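EF-P arginine 32 rhamnosyl-transferase (Pseudomonas putida KT2440, PDB 5NV8) belongs to the EarP family of bacterial glycosyltransferases, with a fold consistent with the two-domain GT-B type, and holds 2'-deoxy-thymidine-beta-L-rhamnose in its pocket. Local coordinates at residues H45-R50 against A381-Y386; L199-F204 against Q349-A354; N213-L218 against C225-P230. All blocks are in the same frame, centred on the assembly; numbering follows the deposited sequence.

Contact 1. Residues H45-R50 against A381-Y386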
loop_
_atom_site.group_PDB
_atom_site.type_symbol
_atom_site.label_atom_id
_atom_site.label_comp_id
_atom_site.label_asym_id
_atom_site.label_seq_id
_atom_site.Cartn_x
_atom_site.Cartn_y
_atom_site.Cartn_z
ATOM N N HIS A 45 -10.480 13.601 15.328
ATOM C CA HIS A 45 -10.068 14.797 16.048
ATOM C C HIS A 45 -11.068 15.940 15.955
ATOM O O HIS A 45 -10.801 17.015 16.504
ATOM C CB HIS A 45 -8.689 15.265 15.550
ATOM C CG HIS A 45 -7.596 14.273 15.804
ATOM N ND1 HIS A 45 -6.776 14.333 16.911
ATOM C CD2 HIS A 45 -7.205 13.179 15.107
ATOM C CE1 HIS A 45 -5.920 13.329 16.878
ATOM N NE2 HIS A 45 -6.156 12.615 15.792
ATOM N N GLY A 46 -12.203 15.741 15.289
ATOM C CA GLY A 46 -13.266 16.735 15.272
ATOM C C GLY A 46 -12.864 18.082 14.719
ATOM O O GLY A 46 -13.347 19.111 15.203
ATOM N N LEU A 47 -11.989 18.108 13.721
ATOM C CA LEU A 47 -11.503 19.354 13.151
ATOM C C LEU A 47 -12.279 19.704 11.889
ATOM O O LEU A 47 -12.791 18.829 11.186
ATOM C CB LEU A 47 -10.010 19.262 12.828
ATOM C CG LEU A 47 -9.052 19.171 14.016
ATOM C CD1 LEU A 47 -7.704 18.623 13.565
ATOM C CD2 LEU A 47 -8.890 20.530 14.677
ATOM N N ALA A 48 -12.360 21.001 11.609
ATOM C CA ALA A 48 -12.974 21.497 10.379
ATOM C C ALA A 48 -11.863 21.659 9.352
ATOM O O ALA A 48 -11.116 22.638 9.379
ATOM C CB ALA A 48 -13.710 22.809 10.626
ATOM N N VAL A 49 -11.743 20.695 8.451
ATOM C CA VAL A 49 -10.666 20.703 7.472
ATOM C C VAL A 49 -11.263 20.848 6.082
ATOM O O VAL A 49 -12.367 20.370 5.795
ATOM C CB VAL A 49 -9.782 19.439 7.577
ATOM C CG1 VAL A 49 -9.491 19.114 9.039
ATOM C CG2 VAL A 49 -10.417 18.255 6.869
ATOM N N ARG A 50 -10.529 21.545 5.220
ATOM C CA ARG A 50 -10.912 21.722 3.828
ATOM C C ARG A 50 -9.720 21.353 2.963
ATOM O O ARG A 50 -8.665 21.991 3.043
ATOM C CB ARG A 50 -11.378 23.157 3.550
ATOM C CG ARG A 50 -10.555 24.237 4.242
ATOM C CD ARG A 50 -11.378 25.493 4.534
ATOM N NE ARG A 50 -10.524 26.662 4.743
ATOM C CZ ARG A 50 -10.825 27.683 5.540
ATOM N NH1 ARG A 50 -11.965 27.694 6.218
ATOM N NH2 ARG A 50 -9.980 28.698 5.662
ATOM N N ALA A 381 0.078 12.751 15.720
ATOM C CA ALA A 381 1.349 13.466 15.791
ATOM C C ALA A 381 1.221 14.893 15.275
ATOM O O ALA A 381 1.949 15.784 15.725
ATOM C CB ALA A 381 2.424 12.712 15.008
ATOM N N LEU A 382 0.301 15.135 14.343
ATOM C CA LEU A 382 0.088 16.495 13.866
ATOM C C LEU A 382 -0.769 17.312 14.825
ATOM O O LEU A 382 -0.623 18.537 14.883
ATOM C CB LEU A 382 -0.549 16.467 12.476
ATOM C CG LEU A 382 0.306 15.856 11.365
ATOM C CD1 LEU A 382 -0.444 15.849 10.043
ATOM C CD2 LEU A 382 1.620 16.610 11.226
ATOM N N VAL A 383 -1.642 16.661 15.593
ATOM C CA VAL A 383 -2.582 17.393 16.438
ATOM C C VAL A 383 -1.948 17.756 17.778
ATOM O O VAL A 383 -2.003 18.914 18.209
ATOM C CB VAL A 383 -3.877 16.578 16.624
ATOM C CG1 VAL A 383 -4.584 16.982 17.906
ATOM C CG2 VAL A 383 -4.794 16.768 15.425
ATOM N N HIS A 384 -1.344 16.777 18.459
ATOM C CA HIS A 384 -0.726 17.055 19.752
ATOM C C HIS A 384 0.390 18.082 19.628
ATOM O O HIS A 384 0.634 18.850 20.566
ATOM C CB HIS A 384 -0.190 15.763 20.376
ATOM C CG HIS A 384 -1.258 14.849 20.889
ATOM N ND1 HIS A 384 -0.974 13.673 21.550
ATOM C CD2 HIS A 384 -2.609 14.933 20.839
ATOM C CE1 HIS A 384 -2.103 13.073 21.884
ATOM N NE2 HIS A 384 -3.110 13.817 21.464
ATOM N N PHE A 385 1.077 18.111 18.483
ATOM C CA PHE A 385 2.099 19.127 18.254
ATOM C C PHE A 385 1.488 20.521 18.204
ATOM O O PHE A 385 2.037 21.468 18.777
ATOM C CB PHE A 385 2.853 18.827 16.958
ATOM C CG PHE A 385 4.320 19.146 17.019
ATOM C CD1 PHE A 385 5.169 18.420 17.836
ATOM C CD2 PHE A 385 4.849 20.174 16.255
ATOM C CE1 PHE A 385 6.520 18.712 17.891
ATOM C CE2 PHE A 385 6.199 20.473 16.307
ATOM C CZ PHE A 385 7.035 19.741 17.125
ATOM N N TYR A 386 0.346 20.663 17.528
ATOM C CA TYR A 386 -0.302 21.966 17.441
ATOM C C TYR A 386 -0.908 22.381 18.776
ATOM O O TYR A 386 -0.924 23.574 19.102
ATOM C CB TYR A 386 -1.370 21.944 16.345
ATOM C CG TYR A 386 -2.565 22.831 16.614
ATOM C CD1 TYR A 386 -2.471 24.213 16.495
ATOM C CD2 TYR A 386 -3.788 22.287 16.983
ATOM C CE1 TYR A 386 -3.559 25.026 16.742
ATOM C CE2 TYR A 386 -4.883 23.093 17.231
ATOM C CZ TYR A 386 -4.762 24.462 17.110
ATOM O OH TYR A 386 -5.848 25.272 17.353
#
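The imidazole ring of H45 carries a methyl group of V383 over one of its faces. V383 CG2 lies 3.8 Å from the centroid of the H45 ring, in a direction 27° off the ring normal, which makes the pair a CH-pi contact. The methyl is displaced from the ring centre toward the rim, on the ND1 side. There H45 ND1 is 3.5 Å from V383 CG2 and 3.6 Å from V383 CG1, so the valine fork presents both branches to one ring atom, and V383 CB packs close to the ring as well. With CG anti to the carbonyl carbon (chi1 -63°), H45 extends its ring to the helix, and the ring and the valine run alongside one another in opposite senses. L47 is a second neighbour of the valine in this contact, its CD1 resting 3.9 Å from V383 CG2. That one methyl is thus shared by a flat ring and a branched aliphatic chain. Valine suits the place because its branching at CB puts bulk close to the helix backbone; a flat imidazole offers it a face, and leucine fills in beside it. L382 touches L37 of helix 30-43 and Y386 touches A16, so helix 378-387 packs beside helix 30-43 and the loop leading to strand 48-51. A C-terminal helix returning to the N-terminal domain is consistent with GT-B architecture. Without any hydrogen bond or salt bridge across it, this partly exposed surface contact relies on van der Waals fit and weak CH-pi attraction.

Contact 2. Residues L199-F204 against Q349-A354. With TRH (2'-deoxy-thymidine-beta-L-rhamnose), chain B.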
loop_
_atom_site.group_PDB
_atom_site.type_symbol
_atom_site.label_atom_id
_atom_site.label_comp_id
_atom_site.label_asym_id
_atom_site.label_seq_id
_atom_site.Cartn_x
_atom_site.Cartn_y
_atom_site.Cartn_z
ATOM N N LEU A 199 -2.928 -19.622 -4.195
ATOM C CA LEU A 199 -2.327 -18.464 -3.544
ATOM C C LEU A 199 -2.848 -17.184 -4.192
ATOM O O LEU A 199 -2.803 -17.038 -5.415
ATOM C CB LEU A 199 -0.799 -18.533 -3.647
ATOM C CG LEU A 199 0.008 -17.541 -2.802
ATOM C CD1 LEU A 199 0.100 -18.005 -1.355
ATOM C CD2 LEU A 199 1.401 -17.330 -3.391
ATOM N N LEU A 200 -3.352 -16.258 -3.376
ATOM C CA LEU A 200 -3.985 -15.036 -3.867
ATOM C C LEU A 200 -2.980 -13.898 -3.733
ATOM O O LEU A 200 -2.484 -13.637 -2.633
ATOM C CB LEU A 200 -5.269 -14.735 -3.084
ATOM C CG LEU A 200 -6.352 -13.829 -3.692
ATOM C CD1 LEU A 200 -6.871 -14.379 -5.023
ATOM C CD2 LEU A 200 -7.519 -13.571 -2.729
ATOM N N ILE A 201 -2.661 -13.247 -4.851
ATOM C CA ILE A 201 -1.641 -12.206 -4.923
ATOM C C ILE A 201 -2.246 -10.982 -5.592
ATOM O O ILE A 201 -2.762 -11.075 -6.711
ATOM C CB ILE A 201 -0.394 -12.675 -5.702
ATOM C CG1 ILE A 201 0.251 -13.891 -5.035
ATOM C CG2 ILE A 201 0.593 -11.517 -5.860
ATOM C CD1 ILE A 201 1.446 -14.426 -5.818
ATOM N N SER A 202 -2.212 -9.849 -4.904
ATOM C CA SER A 202 -2.551 -8.571 -5.512
ATOM C C SER A 202 -1.272 -7.892 -5.983
ATOM O O SER A 202 -0.251 -7.913 -5.288
ATOM C CB SER A 202 -3.310 -7.654 -4.543
ATOM O OG SER A 202 -2.487 -7.199 -3.482
ATOM N N LEU A 203 -1.321 -7.297 -7.171
ATOM C CA LEU A 203 -0.161 -6.612 -7.729
ATOM C C LEU A 203 -0.583 -5.242 -8.230
ATOM O O LEU A 203 -1.473 -5.128 -9.081
ATOM C CB LEU A 203 0.488 -7.426 -8.854
ATOM C CG LEU A 203 1.305 -6.632 -9.872
ATOM C CD1 LEU A 203 2.591 -6.135 -9.228
ATOM C CD2 LEU A 203 1.633 -7.490 -11.078
ATOM N N PHE A 204 0.064 -4.207 -7.705
ATOM C CA PHE A 204 -0.216 -2.819 -8.053
ATOM C C PHE A 204 1.124 -2.095 -8.059
ATOM O O PHE A 204 1.702 -1.848 -6.993
ATOM C CB PHE A 204 -1.192 -2.195 -7.053
ATOM C CG PHE A 204 -1.274 -0.697 -7.121
ATOM C CD1 PHE A 204 -1.811 -0.059 -8.230
ATOM C CD2 PHE A 204 -0.832 0.075 -6.062
ATOM C CE1 PHE A 204 -1.891 1.326 -8.282
ATOM C CE2 PHE A 204 -0.910 1.456 -6.105
ATOM C CZ PHE A 204 -1.439 2.084 -7.217
ATOM N N GLN A 349 13.933 -16.781 -9.548
ATOM C CA GLN A 349 14.787 -17.334 -8.499
ATOM C C GLN A 349 14.433 -16.757 -7.134
ATOM O O GLN A 349 14.341 -17.495 -6.146
ATOM C CB GLN A 349 16.261 -17.068 -8.819
ATOM C CG GLN A 349 16.789 -17.790 -10.049
ATOM C CD GLN A 349 16.743 -19.301 -9.919
ATOM O OE1 GLN A 349 16.814 -19.844 -8.816
ATOM N NE2 GLN A 349 16.631 -19.988 -11.051
ATOM N N ALA A 350 14.225 -15.441 -7.063
ATOM C CA ALA A 350 13.916 -14.803 -5.788
ATOM C C ALA A 350 12.569 -15.267 -5.249
ATOM O O ALA A 350 12.446 -15.595 -4.063
ATOM C CB ALA A 350 13.939 -13.283 -5.946
ATOM N N TRP A 351 11.548 -15.310 -6.111
ATOM C CA TRP A 351 10.213 -15.698 -5.663
ATOM C C TRP A 351 10.208 -17.107 -5.081
ATOM O O TRP A 351 9.635 -17.341 -4.011
ATOM C CB TRP A 351 9.218 -15.584 -6.818
ATOM C CG TRP A 351 7.888 -16.206 -6.535
ATOM C CD1 TRP A 351 7.407 -17.375 -7.044
ATOM C CD2 TRP A 351 6.864 -15.692 -5.674
ATOM N NE1 TRP A 351 6.151 -17.625 -6.552
ATOM C CE2 TRP A 351 5.793 -16.607 -5.708
ATOM C CE3 TRP A 351 6.751 -14.551 -4.874
ATOM C CZ2 TRP A 351 4.621 -16.414 -4.977
ATOM C CZ3 TRP A 351 5.587 -14.361 -4.148
ATOM C CH2 TRP A 351 4.538 -15.288 -4.204
ATOM N N ARG A 352 10.853 -18.059 -5.761
ATOM C CA ARG A 352 10.885 -19.428 -5.255
ATOM C C ARG A 352 11.682 -19.524 -3.959
ATOM O O ARG A 352 11.312 -20.275 -3.050
ATOM C CB ARG A 352 11.467 -20.374 -6.305
ATOM C CG ARG A 352 10.583 -20.544 -7.531
ATOM C CD ARG A 352 11.166 -21.536 -8.523
ATOM N NE ARG A 352 12.056 -20.891 -9.482
ATOM C CZ ARG A 352 11.700 -20.528 -10.710
ATOM N NH1 ARG A 352 10.463 -20.732 -11.142
ATOM N NH2 ARG A 352 12.583 -19.948 -11.505
ATOM N N ALA A 353 12.778 -18.762 -3.857
ATOM C CA ALA A 353 13.552 -18.751 -2.620
ATOM C C ALA A 353 12.723 -18.227 -1.455
ATOM O O ALA A 353 12.765 -18.787 -0.354
ATOM C CB ALA A 353 14.815 -17.913 -2.800
ATOM N N ALA A 354 11.959 -17.153 -1.676
ATOM C CA ALA A 354 11.126 -16.615 -0.604
ATOM C C ALA A 354 10.021 -17.587 -0.210
ATOM O O ALA A 354 9.643 -17.650 0.966
ATOM C CB ALA A 354 10.528 -15.271 -1.022
HETATM O O4P TRH B . 2.522 5.352 -7.160
HETATM P P2 TRH B . 1.514 5.931 -6.236
HETATM O O3P TRH B . 0.112 6.238 -6.982
HETATM O O1 TRH B . 2.020 7.296 -5.546
HETATM C C1 TRH B . 3.327 7.793 -5.899
HETATM C C2 TRH B . 3.696 9.015 -5.045
HETATM O O2 TRH B . 2.550 9.825 -4.778
HETATM C C3 TRH B . 4.707 9.894 -5.789
HETATM O O3 TRH B . 4.016 10.726 -6.731
HETATM C C4 TRH B . 5.684 9.012 -6.538
HETATM O O4 TRH B . 6.328 8.126 -5.604
HETATM O OPP TRH B . 1.156 4.887 -5.056
HETATM P P TRH B . 0.401 5.404 -3.743
HETATM O O1P TRH B . 1.173 6.406 -2.966
HETATM O O2P TRH B . 0.050 4.105 -2.850
HETATM O "O5'" TRH B . -1.035 5.962 -4.208
HETATM C "C5'" TRH B . -2.080 5.049 -4.536
HETATM C "C4'" TRH B . -3.370 5.558 -3.915
HETATM O "O4'" TRH B . -4.456 4.965 -4.680
HETATM C "C3'" TRH B . -3.510 4.968 -2.526
HETATM O "O3'" TRH B . -4.578 5.628 -1.835
HETATM C "C2'" TRH B . -3.958 3.576 -2.909
HETATM C "C1'" TRH B . -5.108 4.056 -3.760
HETATM N N11 TRH B . -5.819 2.988 -4.495
HETATM C C21 TRH B . -7.153 2.929 -4.402
HETATM O O21 TRH B . -7.763 3.741 -3.709
HETATM N N31 TRH B . -7.863 1.948 -5.087
HETATM C C41 TRH B . -7.201 1.017 -5.879
HETATM O O41 TRH B . -7.853 0.159 -6.472
HETATM C C51 TRH B . -5.818 1.076 -5.983
HETATM C C5A TRH B . -5.148 0.150 -6.773
HETATM C C61 TRH B . -5.119 2.064 -5.294
#
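No polar bond links L199 or I201 to W351; the shortest one within either segment, 2.9 Å from A354 N to A350 O, belongs to the helix that carries the tryptophan. The contact itself is apolar. W351, with CG anti to its backbone N (chi1 169°), reaches out from the helix so that the far end of its indole meets the strand. L199 CD2 approaches in the plane of the indole, at its edge, 3.7 Å from W351 CZ2. I201 CD1 comes to the next ring atom, 3.6 Å from W351 CH2. The aliphatic chains and the indole point at each other from the two sides. A long, flat indole suits this position, since it and the I201 side chain together bridge the 12.4 Å between the CA atoms of I201 and W351. Just past the end of strand 199-203, F204 belongs to the ligand pocket: the methyl C5A of TRH lies over one face of its ring, 3.6 Å from F204 CD1. Strand 199-203 runs between strands 225-230 and 280-284 in the mixed sheet. Through W351, helix 347-355 packs over side chains on one face of that sheet, next to helix 211-220, with T-shaped contacts to W214 of that helix and F280 of strand 280-284.

Contact 3. Residues N213-L218 against C225-P230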
loop_
_atom_site.group_PDB
_atom_site.type_symbol
_atom_site.label_atom_id
_atom_site.label_comp_id
_atom_site.label_asym_id
_atom_site.label_seq_id
_atom_site.Cartn_x
_atom_site.Cartn_y
_atom_site.Cartn_z
ATOM N N ASN A 213 9.275 -12.331 -16.012
ATOM C CA ASN A 213 9.954 -13.426 -15.324
ATOM C C ASN A 213 9.145 -13.913 -14.126
ATOM O O ASN A 213 9.138 -15.112 -13.823
ATOM C CB ASN A 213 11.353 -12.990 -14.887
ATOM C CG ASN A 213 12.300 -12.800 -16.060
ATOM O OD1 ASN A 213 12.096 -13.361 -17.139
ATOM N ND2 ASN A 213 13.346 -12.006 -15.854
ATOM N N TRP A 214 8.454 -13.003 -13.436
ATOM C CA TRP A 214 7.643 -13.401 -12.289
ATOM C C TRP A 214 6.425 -14.205 -12.730
ATOM O O TRP A 214 6.121 -15.255 -12.154
ATOM C CB TRP A 214 7.210 -12.170 -11.495
ATOM C CG TRP A 214 6.718 -12.493 -10.119
ATOM C CD1 TRP A 214 6.970 -13.627 -9.406
ATOM C CD2 TRP A 214 5.885 -11.675 -9.291
ATOM N NE1 TRP A 214 6.348 -13.566 -8.184
ATOM C CE2 TRP A 214 5.676 -12.376 -8.087
ATOM C CE3 TRP A 214 5.299 -10.415 -9.447
ATOM C CZ2 TRP A 214 4.906 -11.862 -7.047
ATOM C CZ3 TRP A 214 4.534 -9.906 -8.412
ATOM C CH2 TRP A 214 4.344 -10.629 -7.228
ATOM N N LEU A 215 5.710 -13.718 -13.748
ATOM C CA LEU A 215 4.540 -14.439 -14.236
ATOM C C LEU A 215 4.920 -15.784 -14.842
ATOM O O LEU A 215 4.118 -16.724 -14.805
ATOM C CB LEU A 215 3.784 -13.590 -15.257
ATOM C CG LEU A 215 3.405 -12.168 -14.842
ATOM C CD1 LEU A 215 2.624 -11.487 -15.960
ATOM C CD2 LEU A 215 2.614 -12.160 -13.544
ATOM N N ASP A 216 6.126 -15.899 -15.404
ATOM C CA ASP A 216 6.602 -17.203 -15.853
ATOM C C ASP A 216 6.828 -18.136 -14.669
ATOM O O ASP A 216 6.584 -19.344 -14.766
ATOM C CB ASP A 216 7.888 -17.048 -16.666
ATOM C CG ASP A 216 7.645 -16.436 -18.033
ATOM O OD1 ASP A 216 6.500 -16.504 -18.525
ATOM O OD2 ASP A 216 8.606 -15.893 -18.619
ATOM N N ALA A 217 7.293 -17.592 -13.543
ATOM C CA ALA A 217 7.490 -18.410 -12.350
ATOM C C ALA A 217 6.160 -18.890 -11.784
ATOM O O ALA A 217 6.021 -20.064 -11.421
ATOM C CB ALA A 217 8.274 -17.623 -11.300
ATOM N N LEU A 218 5.169 -17.996 -11.703
ATOM C CA LEU A 218 3.860 -18.382 -11.184
ATOM C C LEU A 218 3.176 -19.391 -12.098
ATOM O O LEU A 218 2.581 -20.367 -11.624
ATOM C CB LEU A 218 2.981 -17.142 -11.006
ATOM C CG LEU A 218 3.510 -16.035 -10.086
ATOM C CD1 LEU A 218 2.503 -14.897 -9.957
ATOM C CD2 LEU A 218 3.857 -16.598 -8.716
ATOM N N CYS A 225 -2.030 -20.218 -8.779
ATOM C CA CYS A 225 -1.943 -18.834 -8.333
ATOM C C CYS A 225 -3.082 -18.038 -8.951
ATOM O O CYS A 225 -3.351 -18.161 -10.152
ATOM C CB CYS A 225 -0.593 -18.209 -8.706
ATOM S SG CYS A 225 -0.474 -16.424 -8.390
ATOM N N HIS A 226 -3.749 -17.230 -8.127
ATOM C CA HIS A 226 -4.802 -16.321 -8.570
ATOM C C HIS A 226 -4.311 -14.896 -8.346
ATOM O O HIS A 226 -4.178 -14.453 -7.201
ATOM C CB HIS A 226 -6.107 -16.583 -7.820
ATOM C CG HIS A 226 -7.319 -16.030 -8.503
ATOM N ND1 HIS A 226 -8.572 -16.590 -8.369
ATOM C CD2 HIS A 226 -7.470 -14.968 -9.331
ATOM C CE1 HIS A 226 -9.440 -15.898 -9.084
ATOM N NE2 HIS A 226 -8.797 -14.908 -9.677
ATOM N N LEU A 227 -4.042 -14.185 -9.439
ATOM C CA LEU A 227 -3.484 -12.840 -9.391
ATOM C C LEU A 227 -4.574 -11.820 -9.691
ATOM O O LEU A 227 -5.248 -11.906 -10.722
ATOM C CB LEU A 227 -2.332 -12.699 -10.390
ATOM C CG LEU A 227 -1.571 -11.372 -10.459
ATOM C CD1 LEU A 227 -0.648 -11.210 -9.268
ATOM C CD2 LEU A 227 -0.781 -11.273 -11.758
ATOM N N LEU A 228 -4.744 -10.859 -8.788
ATOM C CA LEU A 228 -5.733 -9.797 -8.933
ATOM C C LEU A 228 -5.011 -8.503 -9.275
ATOM O O LEU A 228 -4.125 -8.066 -8.536
ATOM C CB LEU A 228 -6.560 -9.647 -7.656
ATOM C CG LEU A 228 -7.341 -10.903 -7.250
ATOM C CD1 LEU A 228 -8.110 -10.689 -5.949
ATOM C CD2 LEU A 228 -8.265 -11.372 -8.353
ATOM N N VAL A 229 -5.392 -7.894 -10.396
ATOM C CA VAL A 229 -4.677 -6.768 -10.972
ATOM C C VAL A 229 -5.664 -5.621 -11.177
ATOM O O VAL A 229 -6.469 -5.627 -12.098
ATOM C CB VAL A 229 -4.008 -7.159 -12.308
ATOM C CG1 VAL A 229 -3.398 -5.941 -12.973
ATOM C CG2 VAL A 229 -2.961 -8.240 -12.079
ATOM N N PRO A 230 -5.625 -4.610 -10.304
ATOM C CA PRO A 230 -6.428 -3.406 -10.544
ATOM C C PRO A 230 -5.959 -2.660 -11.785
ATOM O O PRO A 230 -4.829 -2.815 -12.254
ATOM C CB PRO A 230 -6.202 -2.573 -9.275
ATOM C CG PRO A 230 -5.781 -3.572 -8.233
ATOM C CD PRO A 230 -4.989 -4.604 -8.981
#
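Apolar packing between methyl groups comes first: L215 CD2 and L227 CD2 stand 3.9 Å apart, the two leucine side chains crossing at about a right angle. A second contact brings a methyl to sulfur, with L218 CD1 3.7 Å from C225 SG. The thiol turns to the helix because SG is anti to the backbone N of C225 (chi1 172°), and cysteine fits where L218 comes close, its CA only 6.5 Å from that of C225. No hydrogen bond crosses from helix to strand; within the helix segment L218 N donates to W214 O over 2.9 Å and A217 N to N213 O over 3.1 Å. One turn of helix thus sets L215 and L218 on the same side, and they meet L227 and C225 respectively, two apart on the strand and so on the same face. H226, between these two, has its ring nitrogens bonded to V195 N and Q261 OE1. The contact closes a beta-alpha-beta crossover in which strand 199-203, helix 211-220 and strand 225-230 follow in sequence, an element of Rossmann-like sheets. Since all four touching residues are buried and make only apolar contacts here, its chemistry implies cohesion by exclusion of water and close fit.

Contacts 2 and 3 form one neighbourhood, their centres 8 Å apart, whereas contact 1 lies on the opposite side of the chain's centre, 39 Å from contact 2 and 41 Å from contact 3, centre to centre. Strands 199-203 and 225-230 adjoin in one sheet: L199 O to H226 N and I201 O to L228 N, each 2.9 Å, are probable hydrogen bonds. L218 also packs on W351, joining the two helices. TRH touches the ends of both strand segments, at F204 in contact 2 and P230 in contact 3, while the side chain of L227 remains about 12 Å from it. Contact 1 joins the chain's early and late parts.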